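Local coordinates for oxidoreductase (Methanosarcina mazei, PDB 3KA7), which binds flavin-adenine dinucleotide and probably acts as an oxidoreductase of the flavin-containing amine oxidase family, at residues F109-L113 with D148-F154. Residues are numbered along the deposited sequence; the frame is centred on the assembly and turned at random.
Sequences FPSLL and DEWLIKF
The rings of Phe109 and Phe154 lie nearly parallel, planes at 18°, but slid apart, so that Phe109 CG sits 3.5 Å from Phe154 CE2 while Phe109 CB rests over the Phe154 face. With chi1 at 74°, CG lies between the backbone N and the carbonyl carbon, which leaves CB as well as the ring against Phe154. At the edge of the Phe109 ring, CD1 meets Leu151 CD2. The Phe109 carbonyl also takes part: Phe109 O accepts from Trp150 NE1 at 2.8 Å, with the oxygen close to the indole plane and NE1 lying 30° out of the plane of the carbonyl group. This joins the 3-10 turn that follows strand 101-105 to the first turns of helix 149-163, within the flavin amine oxidoreductase family region but away from the FAD site; Ile121 of helix 115-127 packs on Phe109, Leu113 and Leu151, and Val86 and Val88 of strand 85-89 pack on Trp150. Leu112 then lays CD1 over the six-membered ring of Trp150, 3.9 Å from its centroid, a CH-pi contact on the face opposite Phe154 CB. An alanine in place of Trp150 would probably leave Phe109 O without its indole donor and Leu112 CD1 without the ring beneath it. A water donates to both Leu112 O and Asp148 OD2, while OD1 of this N-cap residue accepts from Trp150 N. Leu113 CD2 wedges between Asp148 OD2, 3.5 Å away, Leu151 CG and the Trp150 edge at CD1.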
# COMPACT_ATOMS: atom_id res chain seq x y z
N PHE A 109 18.44 0.53 14.55
CA PHE A 109 19.19 0.77 13.32
C PHE A 109 20.43 1.64 13.57
O PHE A 109 21.46 1.46 12.93
CB PHE A 109 18.30 1.32 12.18
CG PHE A 109 17.91 2.76 12.34
CD1 PHE A 109 18.75 3.77 11.92
CD2 PHE A 109 16.70 3.10 12.93
CE1 PHE A 109 18.40 5.10 12.07
CE2 PHE A 109 16.34 4.43 13.09
CZ PHE A 109 17.19 5.43 12.66
N PRO A 110 20.35 2.57 14.55
CA PRO A 110 21.54 3.39 14.76
C PRO A 110 22.68 2.62 15.42
O PRO A 110 23.83 3.08 15.39
CB PRO A 110 21.05 4.52 15.68
CG PRO A 110 19.52 4.49 15.56
CD PRO A 110 19.21 3.03 15.36
N SER A 111 22.38 1.46 16.01
CA SER A 111 23.39 0.69 16.74
C SER A 111 24.57 0.26 15.87
O SER A 111 25.64 -0.08 16.41
CB SER A 111 22.77 -0.54 17.38
OG SER A 111 22.40 -1.48 16.38
N LEU A 112 24.40 0.28 14.55
CA LEU A 112 25.44 -0.17 13.63
C LEU A 112 26.34 0.97 13.20
O LEU A 112 27.31 0.76 12.47
CB LEU A 112 24.82 -0.85 12.40
CG LEU A 112 23.99 -2.11 12.67
CD1 LEU A 112 23.62 -2.75 11.34
CD2 LEU A 112 24.76 -3.10 13.55
N LEU A 113 26.03 2.17 13.67
CA LEU A 113 26.81 3.36 13.35
C LEU A 113 27.92 3.56 14.39
O LEU A 113 27.86 3.00 15.48
CB LEU A 113 25.90 4.58 13.36
CG LEU A 113 24.79 4.68 12.32
CD1 LEU A 113 23.83 5.82 12.68
CD2 LEU A 113 25.38 4.91 10.96
N ASP A 148 28.08 7.36 6.52
CA ASP A 148 27.99 5.89 6.55
C ASP A 148 26.92 5.36 5.58
O ASP A 148 25.74 5.66 5.70
CB ASP A 148 27.69 5.43 7.98
CG ASP A 148 27.89 3.92 8.19
OD1 ASP A 148 27.78 3.13 7.22
OD2 ASP A 148 28.14 3.54 9.34
N GLU A 149 27.37 4.55 4.62
CA GLU A 149 26.46 3.99 3.62
C GLU A 149 25.34 3.13 4.22
O GLU A 149 24.31 2.92 3.56
CB GLU A 149 27.25 3.18 2.59
CG GLU A 149 26.38 2.58 1.48
CD GLU A 149 27.14 1.64 0.55
OE1 GLU A 149 27.84 0.72 1.05
OE2 GLU A 149 27.03 1.82 -0.69
N TRP A 150 25.53 2.61 5.43
CA TRP A 150 24.50 1.83 6.12
C TRP A 150 23.14 2.52 6.11
O TRP A 150 22.11 1.89 5.84
CB TRP A 150 24.91 1.53 7.57
CG TRP A 150 23.77 1.21 8.54
CD1 TRP A 150 23.49 1.86 9.72
CD2 TRP A 150 22.78 0.18 8.42
NE1 TRP A 150 22.39 1.30 10.32
CE2 TRP A 150 21.94 0.26 9.55
CE3 TRP A 150 22.51 -0.81 7.46
CZ2 TRP A 150 20.85 -0.59 9.75
CZ3 TRP A 150 21.44 -1.66 7.66
CH2 TRP A 150 20.62 -1.55 8.80
N LEU A 151 23.11 3.81 6.40
CA LEU A 151 21.83 4.49 6.46
C LEU A 151 21.13 4.53 5.10
O LEU A 151 19.90 4.49 5.04
CB LEU A 151 21.95 5.89 7.06
CG LEU A 151 22.37 5.96 8.53
CD1 LEU A 151 22.25 7.42 9.00
CD2 LEU A 151 21.51 5.02 9.38
N ILE A 152 21.90 4.61 4.01
CA ILE A 152 21.30 4.61 2.66
C ILE A 152 20.77 3.22 2.30
O ILE A 152 19.66 3.10 1.75
CB ILE A 152 22.27 5.13 1.56
CG1 ILE A 152 22.67 6.58 1.86
CG2 ILE A 152 21.60 5.07 0.20
CD1 ILE A 152 21.47 7.50 2.06
N LYS A 153 21.53 2.18 2.61
CA LYS A 153 21.04 0.81 2.39
C LYS A 153 19.75 0.57 3.19
O LYS A 153 18.78 0.00 2.67
CB LYS A 153 22.09 -0.22 2.81
CG LYS A 153 23.43 -0.02 2.16
CD LYS A 153 23.34 -0.15 0.67
CE LYS A 153 23.34 -1.60 0.26
NZ LYS A 153 23.46 -1.74 -1.23
N PHE A 154 19.77 1.00 4.45
CA PHE A 154 18.62 0.82 5.34
C PHE A 154 17.44 1.61 4.79
O PHE A 154 16.34 1.08 4.67
CB PHE A 154 18.99 1.28 6.76
CG PHE A 154 17.84 1.27 7.72
CD1 PHE A 154 17.19 0.09 8.02
CD2 PHE A 154 17.43 2.44 8.35
CE1 PHE A 154 16.13 0.07 8.91
CE2 PHE A 154 16.38 2.43 9.23
CZ PHE A 154 15.72 1.24 9.52
O HOH W 1 28.26 1.05 9.94